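Local coordinates for protein SusD homolog (Bacteroides thetaiotaomicron VPI-5482, PDB 3FDH) that probably binds glycans at the outer membrane as a SusD/RagB-family protein, as in related starch-binding members of Bacteroides, at residues A[217-231]-A[338-351]. Numbering follows the deposited sequence. Where two conformers were deposited one is given.
Sequences SADYEKVLDYVSKSF and LMFLKAEALCRLNR
Ser217 starts the contact, its CB against Leu349 CD2. Tyr220 lays one face of its ring over the aliphatic part of Arg348: CB of Arg348 sits 3.6 Å from the Tyr220 ring centroid, a CH-pi contact. The Arg348 chain runs on, extended, past the phenol to grip Glu344 side-on, its NE and NH2 both reaching OE2; Arg440 and Glu446 extend this charge network. Tyr220 CB meets Leu349 CD1 at 3.4 Å. In the conformers modelled, Glu221 OE2 makes a salt bridge of 2.9 Å to Arg351 NH2, a pairing probably not permanent. Ala345 CB lies 3.7 Å from Tyr220 O, with Val223 CG1 and Leu224 CD2 beside it. Leu224 splits its branches: CD1 meets Leu349 CD1 tip to tip at 3.9 Å, while CD2 packs on Lys342 CG, the side chains crossing at about a right angle. Val227 CG1, anti to the backbone N (chi1 165°), lies 3.6 Å from CE of selenomethionine Met339; CG2 meets Leu338. Beyond the helix, Ser230 and Phe231 close over Leu338 CD2; Ser230 OG is hydrogen-bonded to Lys196 O. The helices run antiparallel but inclined (149°, axes 8.9 Å apart) within the helical SusD-like fold: helix 191-208 contacts Tyr226 and Glu344, and helices 354-379 and 412-423 pack against helix 335-348.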
ATOM      1  N   SER A 217      11.688   7.736 -21.217  1.00 27.75           N
ATOM      2  CA  SER A 217      10.664   7.437 -22.224  1.00 29.58           C
ATOM      3  C   SER A 217      10.559   5.927 -22.432  1.00 28.91           C
ATOM      4  O   SER A 217       9.457   5.382 -22.470  1.00 29.44           O
ATOM      5  CB  SER A 217      10.902   8.181 -23.535  1.00 29.98           C
ATOM      6  OG  SER A 217      10.854   9.590 -23.307  1.00 31.51           O
ATOM      7  N   ALA A 218      11.713   5.264 -22.493  1.00 29.73           N
ATOM      8  CA  ALA A 218      11.745   3.798 -22.665  1.00 28.76           C
ATOM      9  C   ALA A 218      11.064   3.171 -21.449  1.00 28.84           C
ATOM     10  O   ALA A 218      10.254   2.233 -21.573  1.00 29.54           O
ATOM     11  CB  ALA A 218      13.181   3.281 -22.832  1.00 28.69           C
ATOM     12  N   ASP A 219      11.326   3.752 -20.273  1.00 28.20           N
ATOM     13  CA  ASP A 219      10.731   3.232 -19.027  1.00 28.17           C
ATOM     14  C   ASP A 219       9.217   3.414 -19.014  1.00 27.65           C
ATOM     15  O   ASP A 219       8.473   2.525 -18.589  1.00 27.60           O
ATOM     16  CB  ASP A 219      11.387   3.800 -17.771  1.00 28.93           C
ATOM     17  CG  ASP A 219      12.708   3.139 -17.486  1.00 29.79           C
ATOM     18  OD1 ASP A 219      13.008   2.123 -18.190  1.00 29.88           O
ATOM     19  OD2 ASP A 219      13.439   3.631 -16.588  1.00 31.78           O
ATOM     20  N   TYR A 220       8.760   4.569 -19.471  1.00 27.42           N
ATOM     21  CA  TYR A 220       7.295   4.797 -19.514  1.00 29.16           C
ATOM     22  C   TYR A 220       6.642   3.803 -20.470  1.00 29.70           C
ATOM     23  O   TYR A 220       5.511   3.300 -20.232  1.00 28.17           O
ATOM     24  CB  TYR A 220       6.894   6.227 -19.923  1.00 29.06           C
ATOM     25  CG  TYR A 220       7.480   7.305 -19.046  1.00 29.05           C
ATOM     26  CD1 TYR A 220       7.460   7.190 -17.662  1.00 31.25           C
ATOM     27  CD2 TYR A 220       8.033   8.453 -19.597  1.00 29.21           C
ATOM     28  CE1 TYR A 220       8.015   8.186 -16.845  1.00 29.42           C
ATOM     29  CE2 TYR A 220       8.568   9.456 -18.792  1.00 31.64           C
ATOM     30  CZ  TYR A 220       8.562   9.320 -17.413  1.00 31.55           C
ATOM     31  OH  TYR A 220       9.099  10.315 -16.609  1.00 30.36           O
ATOM     32  N   GLU A 221       7.348   3.508 -21.563  1.00 28.72           N
ATOM     33  CA  GLU A 221       6.794   2.583 -22.566  0.50 29.06           C
ATOM     34  C   GLU A 221       6.780   1.162 -22.002  1.00 29.36           C
ATOM     35  O   GLU A 221       5.884   0.369 -22.286  1.00 30.57           O
ATOM     36  CB  GLU A 221       7.502   2.767 -23.917  0.50 28.89           C
ATOM     37  CG  GLU A 221       7.134   4.163 -24.505  0.50 30.24           C
ATOM     38  CD  GLU A 221       7.982   4.618 -25.679  0.50 31.01           C
ATOM     39  OE1 GLU A 221       8.936   3.916 -26.053  0.50 35.16           O
ATOM     40  OE2 GLU A 221       7.701   5.713 -26.220  0.50 28.99           O
ATOM     41  N   LYS A 222       7.752   0.869 -21.166  1.00 30.32           N
ATOM     42  CA  LYS A 222       7.783  -0.436 -20.514  1.00 30.24           C
ATOM     43  C   LYS A 222       6.585  -0.568 -19.591  1.00 30.90           C
ATOM     44  O   LYS A 222       5.920  -1.598 -19.545  1.00 32.27           O
ATOM     45  CB  LYS A 222       9.080  -0.639 -19.741  1.00 29.40           C
ATOM     46  CG  LYS A 222      10.231  -1.022 -20.653  1.00 34.25           C
ATOM     47  CD  LYS A 222      11.569  -0.868 -20.019  1.00 40.44           C
ATOM     48  CE  LYS A 222      11.688  -1.650 -18.743  1.00 49.08           C
ATOM     49  NZ  LYS A 222      12.839  -1.127 -17.931  1.00 53.64           N
ATOM     50  N   VAL A 223       6.310   0.489 -18.851  1.00 30.39           N
ATOM     51  CA  VAL A 223       5.201   0.476 -17.901  1.00 28.78           C
ATOM     52  C   VAL A 223       3.935   0.172 -18.690  1.00 28.73           C
ATOM     53  O   VAL A 223       3.186  -0.728 -18.358  1.00 29.63           O
ATOM     54  CB  VAL A 223       5.044   1.818 -17.111  1.00 29.26           C
ATOM     55  CG1 VAL A 223       3.688   1.865 -16.387  1.00 27.28           C
ATOM     56  CG2 VAL A 223       6.225   2.025 -16.130  1.00 26.43           C
ATOM     57  N   LEU A 224       3.759   0.860 -19.807  1.00 27.68           N
ATOM     58  CA  LEU A 224       2.545   0.624 -20.644  1.00 28.07           C
ATOM     59  C   LEU A 224       2.441  -0.806 -21.168  1.00 30.42           C
ATOM     60  O   LEU A 224       1.341  -1.401 -21.268  1.00 30.46           O
ATOM     61  CB  LEU A 224       2.487   1.582 -21.836  1.00 28.40           C
ATOM     62  CG  LEU A 224       2.284   3.035 -21.476  1.00 29.95           C
ATOM     63  CD1 LEU A 224       2.265   3.849 -22.779  1.00 29.08           C
ATOM     64  CD2 LEU A 224       0.990   3.184 -20.659  1.00 28.22           C
ATOM     65  N   ASP A 225       3.589  -1.359 -21.522  1.00 29.55           N
ATOM     66  CA  ASP A 225       3.637  -2.737 -22.014  1.00 30.41           C
ATOM     67  C   ASP A 225       3.272  -3.717 -20.894  1.00 30.15           C
ATOM     68  O   ASP A 225       2.461  -4.618 -21.082  1.00 30.59           O
ATOM     69  CB  ASP A 225       5.035  -3.046 -22.560  1.00 29.84           C
ATOM     70  CG  ASP A 225       5.176  -4.462 -23.078  1.00 35.38           C
ATOM     71  OD1 ASP A 225       4.306  -4.951 -23.822  1.00 35.40           O
ATOM     72  OD2 ASP A 225       6.211  -5.070 -22.771  1.00 33.80           O
ATOM     73  N   TYR A 226       3.879  -3.508 -19.740  1.00 29.40           N
ATOM     74  CA  TYR A 226       3.643  -4.370 -18.574  1.00 28.43           C
ATOM     75  C   TYR A 226       2.171  -4.287 -18.167  1.00 29.39           C
ATOM     76  O   TYR A 226       1.559  -5.285 -17.836  1.00 29.50           O
ATOM     77  CB  TYR A 226       4.514  -3.981 -17.382  1.00 28.69           C
ATOM     78  CG  TYR A 226       5.997  -4.105 -17.646  1.00 29.79           C
ATOM     79  CD1 TYR A 226       6.491  -5.058 -18.526  1.00 29.99           C
ATOM     80  CD2 TYR A 226       6.906  -3.302 -16.982  1.00 31.49           C
ATOM     81  CE1 TYR A 226       7.848  -5.159 -18.773  1.00 32.84           C
ATOM     82  CE2 TYR A 226       8.274  -3.423 -17.222  1.00 27.88           C
ATOM     83  CZ  TYR A 226       8.727  -4.341 -18.101  1.00 32.29           C
ATOM     84  OH  TYR A 226      10.088  -4.431 -18.307  1.00 32.56           O
ATOM     85  N   VAL A 227       1.622  -3.083 -18.192  1.00 29.74           N
ATOM     86  CA  VAL A 227       0.199  -2.908 -17.883  1.00 29.78           C
ATOM     87  C   VAL A 227      -0.650  -3.720 -18.834  1.00 30.93           C
ATOM     88  O   VAL A 227      -1.667  -4.306 -18.450  1.00 30.70           O
ATOM     89  CB  VAL A 227      -0.252  -1.423 -17.965  1.00 30.01           C
ATOM     90  CG1 VAL A 227      -1.753  -1.308 -17.998  1.00 32.76           C
ATOM     91  CG2 VAL A 227       0.321  -0.607 -16.805  1.00 25.82           C
ATOM     92  N   SER A 228      -0.247  -3.732 -20.097  1.00 30.09           N
ATOM     93  CA  SER A 228      -1.044  -4.418 -21.111  1.00 29.72           C
ATOM     94  C   SER A 228      -1.065  -5.918 -20.859  1.00 29.37           C
ATOM     95  O   SER A 228      -1.940  -6.629 -21.299  1.00 28.61           O
ATOM     96  CB  SER A 228      -0.530  -4.144 -22.538  1.00 30.71           C
ATOM     97  OG  SER A 228       0.717  -4.808 -22.814  1.00 27.65           O
ATOM     98  N   LYS A 229      -0.085  -6.377 -20.122  1.00 28.54           N
ATOM     99  CA  LYS A 229       0.035  -7.799 -19.833  0.50 29.36           C
ATOM    100  C   LYS A 229      -0.399  -8.124 -18.408  1.00 30.01           C
ATOM    101  O   LYS A 229      -0.180  -9.234 -17.903  1.00 28.52           O
ATOM    102  CB  LYS A 229       1.472  -8.254 -20.086  0.50 29.83           C
ATOM    103  CG  LYS A 229       1.851  -8.232 -21.573  0.50 30.07           C
ATOM    104  CD  LYS A 229       3.297  -8.664 -21.821  0.50 30.47           C
ATOM    105  CE  LYS A 229       3.638  -8.701 -23.322  0.50 30.81           C
ATOM    106  NZ  LYS A 229       3.535  -7.380 -24.020  0.50 28.43           N
ATOM    107  N   SER A 230      -1.038  -7.143 -17.778  1.00 29.15           N
ATOM    108  CA  SER A 230      -1.499  -7.291 -16.416  1.00 27.90           C
ATOM    109  C   SER A 230      -3.014  -7.324 -16.293  1.00 29.34           C
ATOM    110  O   SER A 230      -3.710  -7.740 -17.208  1.00 29.92           O
ATOM    111  CB  SER A 230      -0.886  -6.200 -15.576  1.00 26.74           C
ATOM    112  OG  SER A 230      -1.113  -6.411 -14.196  1.00 28.71           O
ATOM    113  N   PHE A 231      -3.504  -6.877 -15.148  1.00 29.78           N
ATOM    114  CA  PHE A 231      -4.936  -6.917 -14.818  1.00 29.97           C
ATOM    115  C   PHE A 231      -5.804  -6.264 -15.869  1.00 30.40           C
ATOM    116  O   PHE A 231      -5.533  -5.167 -16.294  1.00 29.94           O
ATOM    117  CB  PHE A 231      -5.234  -6.225 -13.479  1.00 29.81           C
ATOM    118  CG  PHE A 231      -4.254  -6.557 -12.358  1.00 30.57           C
ATOM    119  CD1 PHE A 231      -3.868  -7.875 -12.115  1.00 29.42           C
ATOM    120  CD2 PHE A 231      -3.871  -5.581 -11.464  1.00 32.85           C
ATOM    121  CE1 PHE A 231      -3.019  -8.202 -11.066  1.00 31.35           C
ATOM    122  CE2 PHE A 231      -3.003  -5.885 -10.384  1.00 30.09           C
ATOM    123  CZ  PHE A 231      -2.591  -7.236 -10.193  1.00 28.37           C
ATOM    124  N   LEU A 338      -3.079   0.057 -11.046  1.00 30.20           N
ATOM    125  CA  LEU A 338      -2.465  -0.256 -12.347  1.00 29.89           C
ATOM    126  C   LEU A 338      -2.898   0.771 -13.402  1.00 29.18           C
ATOM    127  O   LEU A 338      -2.144   1.179 -14.288  1.00 29.74           O
ATOM    128  CB  LEU A 338      -2.834  -1.679 -12.779  1.00 29.26           C
ATOM    129  CG  LEU A 338      -2.131  -2.210 -14.013  1.00 25.39           C
ATOM    130  CD1 LEU A 338      -0.704  -2.568 -13.689  1.00 28.18           C
ATOM    131  CD2 LEU A 338      -2.942  -3.415 -14.574  1.00 27.83           C
HETATM  132  N   MSE A 339      -4.121   1.210 -13.283  1.00 28.90           N
HETATM  133  CA  MSE A 339      -4.655   2.188 -14.261  1.00 31.32           C
HETATM  134  C   MSE A 339      -4.078   3.564 -14.028  1.00 30.45           C
HETATM  135  O   MSE A 339      -3.954   4.356 -14.972  1.00 29.36           O
HETATM  136  CB  MSE A 339      -6.194   2.224 -14.266  1.00 30.91           C
HETATM  137  CG  MSE A 339      -6.847   0.906 -14.755  1.00 27.98           C
HETATM  138 SE   MSE A 339      -6.308   0.382 -16.551  0.75 26.11          SE
HETATM  139  CE  MSE A 339      -4.886  -0.729 -16.246  1.00 25.06           C
ATOM    140  N   PHE A 340      -3.716   3.828 -12.776  1.00 28.80           N
ATOM    141  CA  PHE A 340      -3.070   5.089 -12.394  1.00 28.98           C
ATOM    142  C   PHE A 340      -1.627   5.086 -12.871  1.00 29.01           C
ATOM    143  O   PHE A 340      -1.043   6.131 -13.192  1.00 29.05           O
ATOM    144  CB  PHE A 340      -3.158   5.371 -10.896  1.00 28.94           C
ATOM    145  CG  PHE A 340      -4.489   5.909 -10.449  1.00 27.64           C
ATOM    146  CD1 PHE A 340      -4.919   7.179 -10.858  1.00 29.22           C
ATOM    147  CD2 PHE A 340      -5.297   5.181  -9.599  1.00 27.60           C
ATOM    148  CE1 PHE A 340      -6.150   7.687 -10.474  1.00 26.42           C
ATOM    149  CE2 PHE A 340      -6.539   5.685  -9.219  1.00 25.51           C
ATOM    150  CZ  PHE A 340      -6.947   6.964  -9.646  1.00 30.90           C
ATOM    151  N   LEU A 341      -1.054   3.895 -12.943  1.00 27.05           N
ATOM    152  CA  LEU A 341       0.305   3.763 -13.460  1.00 27.17           C
ATOM    153  C   LEU A 341       0.277   4.018 -14.936  1.00 28.95           C
ATOM    154  O   LEU A 341       1.133   4.692 -15.515  1.00 30.09           O
ATOM    155  CB  LEU A 341       0.912   2.398 -13.140  1.00 25.40           C
ATOM    156  CG  LEU A 341       1.475   2.217 -11.735  1.00 28.46           C
ATOM    157  CD1 LEU A 341       1.668   0.740 -11.349  1.00 27.19           C
ATOM    158  CD2 LEU A 341       2.761   3.015 -11.660  1.00 30.11           C
ATOM    159  N   LYS A 342      -0.732   3.461 -15.565  1.00 29.05           N
ATOM    160  CA  LYS A 342      -0.915   3.608 -17.027  1.00 30.20           C
ATOM    161  C   LYS A 342      -1.111   5.089 -17.382  1.00 30.76           C
ATOM    162  O   LYS A 342      -0.494   5.637 -18.286  1.00 31.58           O
ATOM    163  CB  LYS A 342      -2.149   2.858 -17.461  1.00 29.27           C
ATOM    164  CG  LYS A 342      -2.376   2.839 -18.997  1.00 32.56           C
ATOM    165  CD  LYS A 342      -3.527   1.949 -19.398  1.00 31.54           C
ATOM    166  CE  LYS A 342      -3.770   2.046 -20.885  1.00 35.97           C
ATOM    167  NZ  LYS A 342      -4.845   1.124 -21.388  1.00 36.99           N
ATOM    168  N   ALA A 343      -1.989   5.719 -16.629  1.00 28.69           N
ATOM    169  CA  ALA A 343      -2.267   7.163 -16.779  1.00 27.09           C
ATOM    170  C   ALA A 343      -1.012   8.013 -16.517  1.00 28.78           C
ATOM    171  O   ALA A 343      -0.715   8.959 -17.262  1.00 30.07           O
ATOM    172  CB  ALA A 343      -3.440   7.593 -15.845  1.00 26.71           C
ATOM    173  N   GLU A 344      -0.277   7.677 -15.478  1.00 29.36           N
ATOM    174  CA  GLU A 344       0.921   8.443 -15.135  1.00 27.70           C
ATOM    175  C   GLU A 344       1.958   8.315 -16.277  1.00 28.89           C
ATOM    176  O   GLU A 344       2.646   9.271 -16.682  1.00 26.80           O
ATOM    177  CB  GLU A 344       1.563   7.972 -13.841  1.00 29.15           C
ATOM    178  CG  GLU A 344       2.793   8.782 -13.537  1.00 26.03           C
ATOM    179  CD  GLU A 344       3.490   8.387 -12.307  1.00 31.19           C
ATOM    180  OE1 GLU A 344       3.046   7.375 -11.661  1.00 29.22           O
ATOM    181  OE2 GLU A 344       4.434   9.158 -11.956  1.00 31.45           O
ATOM    182  N   ALA A 345       2.078   7.098 -16.779  1.00 27.37           N
ATOM    183  CA  ALA A 345       3.026   6.849 -17.875  1.00 27.76           C
ATOM    184  C   ALA A 345       2.664   7.678 -19.098  1.00 28.88           C
ATOM    185  O   ALA A 345       3.520   8.307 -19.719  1.00 29.41           O
ATOM    186  CB  ALA A 345       3.098   5.332 -18.224  1.00 25.97           C
ATOM    187  N   LEU A 346       1.388   7.710 -19.441  1.00 27.18           N
ATOM    188  CA  LEU A 346       0.941   8.495 -20.610  1.00 28.89           C
ATOM    189  C   LEU A 346       1.173   9.979 -20.393  1.00 30.08           C
ATOM    190  O   LEU A 346       1.714  10.677 -21.252  1.00 29.13           O
ATOM    191  CB  LEU A 346      -0.532   8.205 -20.951  1.00 29.99           C
ATOM    192  CG  LEU A 346      -0.794   6.801 -21.543  1.00 30.63           C
ATOM    193  CD1 LEU A 346      -2.205   6.384 -21.276  1.00 23.67           C
ATOM    194  CD2 LEU A 346      -0.439   6.691 -23.020  1.00 28.50           C
ATOM    195  N   CYS A 347       0.833  10.458 -19.212  1.00 28.79           N
ATOM    196  CA  CYS A 347       1.066  11.867 -18.895  1.00 29.78           C
ATOM    197  C   CYS A 347       2.522  12.211 -19.102  1.00 29.13           C
ATOM    198  O   CYS A 347       2.880  13.144 -19.781  1.00 29.31           O
ATOM    199  CB  CYS A 347       0.707  12.163 -17.441  1.00 31.77           C
ATOM    200  SG  CYS A 347      -1.083  12.258 -17.118  1.00 32.99           S
ATOM    201  N   ARG A 348       3.373  11.454 -18.466  1.00 30.34           N
ATOM    202  CA  ARG A 348       4.802  11.746 -18.557  1.00 28.46           C
ATOM    203  C   ARG A 348       5.348  11.595 -19.987  1.00 29.84           C
ATOM    204  O   ARG A 348       6.399  12.162 -20.315  1.00 31.73           O
ATOM    205  CB  ARG A 348       5.593  10.915 -17.570  1.00 28.98           C
ATOM    206  CG  ARG A 348       5.282  11.290 -16.140  1.00 28.43           C
ATOM    207  CD  ARG A 348       6.147  10.562 -15.193  1.00 24.65           C
ATOM    208  NE  ARG A 348       5.738  10.758 -13.804  1.00 27.04           N
ATOM    209  CZ  ARG A 348       6.078  11.776 -13.023  1.00 33.01           C
ATOM    210  NH1 ARG A 348       6.847  12.766 -13.423  1.00 33.10           N
ATOM    211  NH2 ARG A 348       5.604  11.821 -11.805  1.00 30.44           N
ATOM    212  N   LEU A 349       4.622  10.858 -20.827  1.00 28.35           N
ATOM    213  CA  LEU A 349       4.982  10.674 -22.250  1.00 30.04           C
ATOM    214  C   LEU A 349       4.347  11.777 -23.075  1.00 31.94           C
ATOM    215  O   LEU A 349       4.458  11.815 -24.301  1.00 31.44           O
ATOM    216  CB  LEU A 349       4.563   9.295 -22.806  1.00 28.21           C
ATOM    217  CG  LEU A 349       5.512   8.145 -22.438  1.00 27.72           C
ATOM    218  CD1 LEU A 349       4.829   6.798 -22.591  1.00 24.96           C
ATOM    219  CD2 LEU A 349       6.807   8.264 -23.241  1.00 23.19           C
ATOM    220  N   ASN A 350       3.707  12.711 -22.399  1.00 34.28           N
ATOM    221  CA  ASN A 350       3.000  13.736 -23.143  1.00 36.35           C
ATOM    222  C   ASN A 350       1.910  13.199 -24.066  1.00 37.48           C
ATOM    223  O   ASN A 350       1.673  13.742 -25.170  1.00 38.27           O
ATOM    224  CB  ASN A 350       3.961  14.599 -23.954  1.00 37.22           C
ATOM    225  CG  ASN A 350       4.038  15.993 -23.420  1.00 39.96           C
ATOM    226  OD1 ASN A 350       3.641  16.236 -22.279  1.00 48.67           O
ATOM    227  ND2 ASN A 350       4.509  16.933 -24.243  1.00 44.84           N
ATOM    228  N   ARG A 351       1.290  12.101 -23.647  1.00 34.50           N
ATOM    229  CA  ARG A 351       0.168  11.521 -24.394  0.50 34.14           C
ATOM    230  C   ARG A 351      -1.124  11.584 -23.601  1.00 33.28           C
ATOM    231  O   ARG A 351      -1.125  11.763 -22.405  1.00 34.91           O
ATOM    232  CB  ARG A 351       0.425  10.072 -24.791  0.50 34.46           C
ATOM    233  CG  ARG A 351       1.672   9.861 -25.611  0.50 34.35           C
ATOM    234  CD  ARG A 351       1.853   8.383 -25.949  0.50 34.70           C
ATOM    235  NE  ARG A 351       3.250   8.086 -26.248  0.50 35.41           N
ATOM    236  CZ  ARG A 351       3.732   6.854 -26.342  0.50 29.44           C
ATOM    237  NH1 ARG A 351       2.928   5.826 -26.136  0.50 31.58           N
ATOM    238  NH2 ARG A 351       5.015   6.645 -26.605  0.50 26.48           N
TER